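Long-range contacts in sensor protein (Vibrio cholerae, PDB 3BY9), which senses C4-dicarboxylates through the sensor domain described here and probably passes the signal on as a membrane-bound histidine kinase of a two-component system: residues F119-T124 with L206-P211; G126-Y131 with M150-I155. All blocks are in the same frame, centred on the assembly; numbering follows the deposited sequence.

Both contacts involve the five-stranded antiparallel sheet whose pocket binds succinate in this sensor domain: contact 2 lies inside it, contact 1 at the end of its edge strand 116-121, with centres about 13 Å apart. Strands 116-121 and 128-138 are neighbours there. Contact 1 starts from the end of the first and contact 2 from the beginning of the second, joined by probable hydrogen bonds from Gly122 N to Gln127 O and from Gly129 N to Ala120 O. Along the chain, both halves of contact 2 fall between the two halves of contact 1. Contact 2 closes the base of a hairpin; contact 1 reaches across to the loop after helix 193-202, so the pocket's edge touches the later part of the chain.

Contact 1 (F119-T124 with L206-P211); sequences FALGST and LDSPIP
Leu206 reaches across to Leu121 and lies against the end of strand 116-121, its side chain crossing that of Leu121 at about a right angle. Leu206 CB points toward the strand. The first torsion sets CG anti to the carbonyl carbon (chi1 -53°), and from there CG rests on the backbone, 3.6 Å from Leu121 O. The two methyls then divide the work. CD1 comes to 3.5 Å from Gly122 O and meets the Leu121 side chain at its CD2, 3.7 Å away. CD2 sits by Leu121 O as well and touches Ser123 CB at 3.8 Å. Leu121 CD2 has a second neighbour, Ser208 OG at 3.6 Å, a van der Waals contact; the polar partner of that hydroxyl is Tyr205 O.

Just beside the leucines the link turns polar: a backbone hydrogen bond joins Leu121 to Gln204, and Phe119 O accepts from Gln204 NE2. Leu121 O, the carbonyl pressed by Leu206, also accepts from Arg104 NH2, and Arg104 belongs to the succinate site. The backbone N atoms of Ser123 and Thr124 hydrogen-bond to a succinic acid molecule; through its contacts with Gly122 O and Ser123 CB, Leu206 packs against this ligand-binding loop.

Between the two segments themselves, then, the attraction is dispersion among the leucine methyls, Ser123 CB and the peptide backbone. It depends on close fit more than on bond direction, while the carbonyl at its middle keeps a polar partner in Arg104.

Contact 2 (G126-Y131 with M150-I155); sequences GQRGYY and MDLSAI
Tyr130 and Met150, a selenomethionine, face each other as an antiparallel hydrogen-bonded pair. Tyr130 N donates to Met150 O at 2.9 Å, and Met150 N returns a bond to Tyr130 O at 2.8 Å. On the side of the sheet these two residues share, the Met150 chain bends at its third torsion (chi3 73°), which places CE beside Tyr130 CB at 3.9 Å. Leu152 follows with both methyls on the other strand. Its CD2 lies by Tyr130 N and Gly129 C, while CD1 meets Arg128 CB at 3.6 Å. The same CD1 sits over one face of the Arg128 guanidinium, 3.8 Å from NH1, and the two side chains cross at about a right angle.

Next come the groups that fix this corner. One water donates to Arg128 O at 2.7 Å and to Asp151 OD1 at 2.8 Å, and accepts from Leu152 N, so it bridges Arg128 O and Leu152 N just beyond the last direct bond between the strands. The other carboxylate oxygen, Asp151 OD2, receives Ser153 OG at 2.7 Å on its syn lone pair and Ser153 N from above the carboxylate plane, 61° out of it. That second bond caps the start of the helix. Farther out, Arg128 NH1 is held by a salt bridge to Glu156 and a hydrogen bond to Phe176 O. Tyr131 CB points away from Met150-Ile155, and its OH hydrogen-bonds to the succinic acid.

The contact thus closes the base of the hairpin formed by strands 128-138 and 141-150, where the chain leaves the sheet for helix 153-157. Strand 116-121 flanks it, with Tyr130 against Phe119, and the long helix 5-27 packs on it through Leu27, which touches both Tyr130 and Met150, and through Ile23 and Thr26 against Ile155.

Contact 1 (F119-T124 with L206-P211)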
loop_
_atom_site.group_PDB
_atom_site.type_symbol
_atom_site.label_atom_id
_atom_site.label_comp_id
_atom_site.label_asym_id
_atom_site.label_seq_id
_atom_site.Cartn_x
_atom_site.Cartn_y
_atom_site.Cartn_z
ATOM N N PHE A 119 -0.373 -1.897 -3.098
ATOM C CA PHE A 119 0.117 -1.842 -1.705
ATOM C C PHE A 119 0.307 -3.290 -1.293
ATOM O O PHE A 119 -0.405 -4.175 -1.790
ATOM C CB PHE A 119 -0.875 -1.095 -0.753
ATOM C CG PHE A 119 -2.288 -1.593 -0.823
ATOM C CD1 PHE A 119 -2.693 -2.680 -0.059
ATOM C CD2 PHE A 119 -3.206 -0.993 -1.675
ATOM C CE1 PHE A 119 -4.022 -3.169 -0.148
ATOM C CE2 PHE A 119 -4.521 -1.480 -1.764
ATOM C CZ PHE A 119 -4.914 -2.568 -0.994
ATOM N N ALA A 120 1.287 -3.549 -0.427
ATOM C CA ALA A 120 1.562 -4.909 -0.052
ATOM C C ALA A 120 2.516 -4.975 1.114
ATOM O O ALA A 120 3.120 -3.972 1.500
ATOM C CB ALA A 120 2.256 -5.621 -1.225
ATOM N N LEU A 121 2.660 -6.211 1.617
ATOM C CA LEU A 121 3.692 -6.495 2.624
ATOM C C LEU A 121 4.910 -6.918 1.813
ATOM O O LEU A 121 4.843 -7.874 1.040
ATOM C CB LEU A 121 3.244 -7.660 3.536
ATOM C CG LEU A 121 4.361 -8.143 4.487
ATOM C CD1 LEU A 121 4.751 -7.058 5.498
ATOM C CD2 LEU A 121 3.833 -9.352 5.280
ATOM N N GLY A 122 6.017 -6.167 1.935
ATOM C CA GLY A 122 7.231 -6.427 1.176
ATOM C C GLY A 122 7.858 -7.793 1.406
ATOM O O GLY A 122 8.108 -8.182 2.537
ATOM N N SER A 123 8.179 -8.478 0.299
ATOM C CA SER A 123 8.714 -9.828 0.367
ATOM C C SER A 123 10.159 -9.956 0.786
ATOM O O SER A 123 10.542 -10.976 1.357
ATOM C CB SER A 123 8.543 -10.525 -0.982
ATOM O OG SER A 123 9.404 -9.940 -1.933
ATOM N N THR A 124 10.973 -8.964 0.488
ATOM C CA THR A 124 12.391 -9.071 0.845
ATOM C C THR A 124 12.622 -8.313 2.123
ATOM O O THR A 124 13.354 -8.772 3.024
ATOM C CB THR A 124 13.268 -8.478 -0.271
ATOM O OG1 THR A 124 13.044 -9.199 -1.504
ATOM C CG2 THR A 124 14.753 -8.570 0.111
ATOM N N LEU A 206 2.005 -11.804 1.591
ATOM C CA LEU A 206 2.896 -12.954 1.658
ATOM C C LEU A 206 2.114 -14.150 2.231
ATOM O O LEU A 206 0.980 -14.410 1.760
ATOM C CB LEU A 206 4.119 -12.632 2.490
ATOM C CG LEU A 206 4.832 -11.327 2.009
ATOM C CD1 LEU A 206 6.078 -11.014 2.804
ATOM C CD2 LEU A 206 5.178 -11.429 0.529
ATOM N N ASP A 207 2.704 -14.850 3.213
ATOM C CA ASP A 207 2.027 -16.012 3.834
ATOM C C ASP A 207 1.400 -15.655 5.188
ATOM O O ASP A 207 1.255 -16.516 6.088
ATOM C CB ASP A 207 3.015 -17.156 4.082
ATOM C CG ASP A 207 3.654 -17.681 2.822
ATOM O OD1 ASP A 207 2.984 -17.720 1.774
ATOM O OD2 ASP A 207 4.830 -18.109 2.897
ATOM N N SER A 208 1.012 -14.404 5.335
ATOM C CA SER A 208 0.426 -13.951 6.581
ATOM C C SER A 208 -0.857 -14.643 6.881
ATOM O O SER A 208 -1.699 -14.824 5.999
ATOM C CB SER A 208 0.089 -12.428 6.548
ATOM O OG SER A 208 1.242 -11.639 6.392
ATOM N N PRO A 209 -1.012 -15.108 8.133
ATOM C CA PRO A 209 -2.284 -15.749 8.455
ATOM C C PRO A 209 -3.186 -14.515 8.504
ATOM O O PRO A 209 -2.734 -13.425 8.897
ATOM C CB PRO A 209 -2.049 -16.303 9.855
ATOM C CG PRO A 209 -0.619 -16.735 9.793
ATOM C CD PRO A 209 0.066 -15.599 9.015
ATOM N N ILE A 210 -4.424 -14.653 8.080
ATOM C CA ILE A 210 -5.339 -13.519 8.111
ATOM C C ILE A 210 -6.456 -13.919 9.099
ATOM O O ILE A 210 -7.457 -14.488 8.712
ATOM C CB ILE A 210 -5.952 -13.310 6.730
ATOM C CG1 ILE A 210 -4.829 -13.139 5.679
ATOM C CG2 ILE A 210 -6.919 -12.098 6.735
ATOM C CD1 ILE A 210 -3.987 -11.844 5.792
ATOM N N PRO A 211 -6.287 -13.601 10.388
ATOM C CA PRO A 211 -7.345 -13.969 11.338
ATOM C C PRO A 211 -8.467 -12.977 11.168
ATOM O O PRO A 211 -8.292 -11.916 10.559
ATOM C CB PRO A 211 -6.705 -13.766 12.721
ATOM C CG PRO A 211 -5.263 -13.587 12.484
ATOM C CD PRO A 211 -5.110 -13.043 11.074
#

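Contact 2 (G126-Y131 with M150-I155)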
loop_
_atom_site.group_PDB
_atom_site.type_symbol
_atom_site.label_atom_id
_atom_site.label_comp_id
_atom_site.label_asym_id
_atom_site.label_seq_id
_atom_site.Cartn_x
_atom_site.Cartn_y
_atom_site.Cartn_z
ATOM N N GLY A 126 10.101 -7.278 4.350
ATOM C CA GLY A 126 9.203 -7.581 5.459
ATOM C C GLY A 126 8.484 -6.315 5.941
ATOM O O GLY A 126 7.852 -6.269 7.027
ATOM N N GLN A 127 8.523 -5.268 5.123
ATOM C CA GLN A 127 7.913 -3.997 5.463
ATOM C C GLN A 127 6.768 -3.644 4.539
ATOM O O GLN A 127 6.889 -3.807 3.314
ATOM C CB GLN A 127 8.973 -2.890 5.387
ATOM C CG GLN A 127 10.018 -2.974 6.528
ATOM C CD GLN A 127 9.383 -2.801 7.924
ATOM O OE1 GLN A 127 8.707 -1.799 8.197
ATOM N NE2 GLN A 127 9.606 -3.780 8.805
ATOM N N ARG A 128 5.658 -3.148 5.089
ATOM C CA ARG A 128 4.567 -2.753 4.188
ATOM C C ARG A 128 4.994 -1.527 3.357
ATOM O O ARG A 128 5.814 -0.713 3.789
ATOM C CB ARG A 128 3.339 -2.293 4.998
ATOM C CG ARG A 128 2.599 -3.396 5.768
ATOM C CD ARG A 128 1.513 -2.771 6.660
ATOM N NE ARG A 128 2.141 -2.010 7.746
ATOM C CZ ARG A 128 1.591 -0.962 8.358
ATOM N NH1 ARG A 128 0.382 -0.534 8.015
ATOM N NH2 ARG A 128 2.281 -0.289 9.289
ATOM N N GLY A 129 4.382 -1.371 2.188
ATOM C CA GLY A 129 4.656 -0.210 1.387
ATOM C C GLY A 129 3.540 0.088 0.411
ATOM O O GLY A 129 2.634 -0.739 0.195
ATOM N N TYR A 130 3.574 1.305 -0.124
ATOM C CA TYR A 130 2.669 1.660 -1.200
ATOM C C TYR A 130 3.664 1.758 -2.388
ATOM O O TYR A 130 4.664 2.473 -2.312
ATOM C CB TYR A 130 2.037 3.021 -0.974
ATOM C CG TYR A 130 0.819 3.182 -1.841
ATOM C CD1 TYR A 130 -0.398 2.646 -1.461
ATOM C CD2 TYR A 130 0.930 3.763 -3.106
ATOM C CE1 TYR A 130 -1.505 2.655 -2.317
ATOM C CE2 TYR A 130 -0.160 3.791 -3.969
ATOM C CZ TYR A 130 -1.364 3.239 -3.582
ATOM O OH TYR A 130 -2.418 3.202 -4.488
ATOM N N TYR A 131 3.322 1.116 -3.505
ATOM C CA TYR A 131 4.217 1.049 -4.647
ATOM C C TYR A 131 3.683 1.758 -5.864
ATOM O O TYR A 131 2.498 1.589 -6.198
ATOM C CB TYR A 131 4.435 -0.432 -5.050
ATOM C CG TYR A 131 5.025 -1.331 -3.967
ATOM C CD1 TYR A 131 6.330 -1.784 -4.044
ATOM C CD2 TYR A 131 4.237 -1.791 -2.901
ATOM C CE1 TYR A 131 6.865 -2.675 -3.092
ATOM C CE2 TYR A 131 4.766 -2.684 -1.956
ATOM C CZ TYR A 131 6.055 -3.111 -2.054
ATOM O OH TYR A 131 6.583 -3.957 -1.107
HETATM N N MSE A 150 6.958 3.481 -1.036
HETATM C CA MSE A 150 6.806 4.475 0.041
HETATM C C MSE A 150 6.430 3.773 1.332
HETATM O O MSE A 150 5.545 2.921 1.338
HETATM C CB MSE A 150 5.672 5.493 -0.322
HETATM C CG MSE A 150 5.618 6.652 0.654
HETATM SE SE MSE A 150 3.841 7.526 0.459
HETATM C CE MSE A 150 2.779 6.128 1.342
ATOM N N ASP A 151 7.094 4.152 2.427
ATOM C CA ASP A 151 6.806 3.609 3.760
ATOM C C ASP A 151 5.470 4.248 4.130
ATOM O O ASP A 151 5.176 5.369 3.701
ATOM C CB ASP A 151 7.918 4.090 4.708
ATOM C CG ASP A 151 7.733 3.627 6.130
ATOM O OD1 ASP A 151 7.946 2.418 6.399
ATOM O OD2 ASP A 151 7.382 4.483 6.981
ATOM N N LEU A 152 4.700 3.556 4.958
ATOM C CA LEU A 152 3.366 4.046 5.366
ATOM C C LEU A 152 3.321 4.877 6.635
ATOM O O LEU A 152 2.250 5.356 7.019
ATOM C CB LEU A 152 2.461 2.873 5.588
ATOM C CG LEU A 152 2.417 1.957 4.375
ATOM C CD1 LEU A 152 1.487 0.812 4.668
ATOM C CD2 LEU A 152 1.934 2.725 3.156
ATOM N N SER A 153 4.443 5.041 7.314
ATOM C CA SER A 153 4.425 5.797 8.581
ATOM C C SER A 153 3.878 7.199 8.526
ATOM O O SER A 153 3.114 7.588 9.407
ATOM C CB SER A 153 5.835 5.862 9.190
ATOM O OG SER A 153 6.295 4.546 9.434
ATOM N N ALA A 154 4.254 7.986 7.521
ATOM C CA ALA A 154 3.755 9.354 7.513
ATOM C C ALA A 154 2.219 9.373 7.374
ATOM O O ALA A 154 1.559 10.276 7.899
ATOM C CB ALA A 154 4.437 10.183 6.388
ATOM N N ILE A 155 1.649 8.390 6.671
ATOM C CA ILE A 155 0.183 8.346 6.561
ATOM C C ILE A 155 -0.396 7.964 7.931
ATOM O O ILE A 155 -1.214 8.687 8.484
ATOM C CB ILE A 155 -0.304 7.314 5.509
ATOM C CG1 ILE A 155 -0.014 7.836 4.091
ATOM C CG2 ILE A 155 -1.829 7.060 5.647
ATOM C CD1 ILE A 155 -0.556 6.886 2.976
HETATM O O HOH W 1 5.620 0.968 5.923
#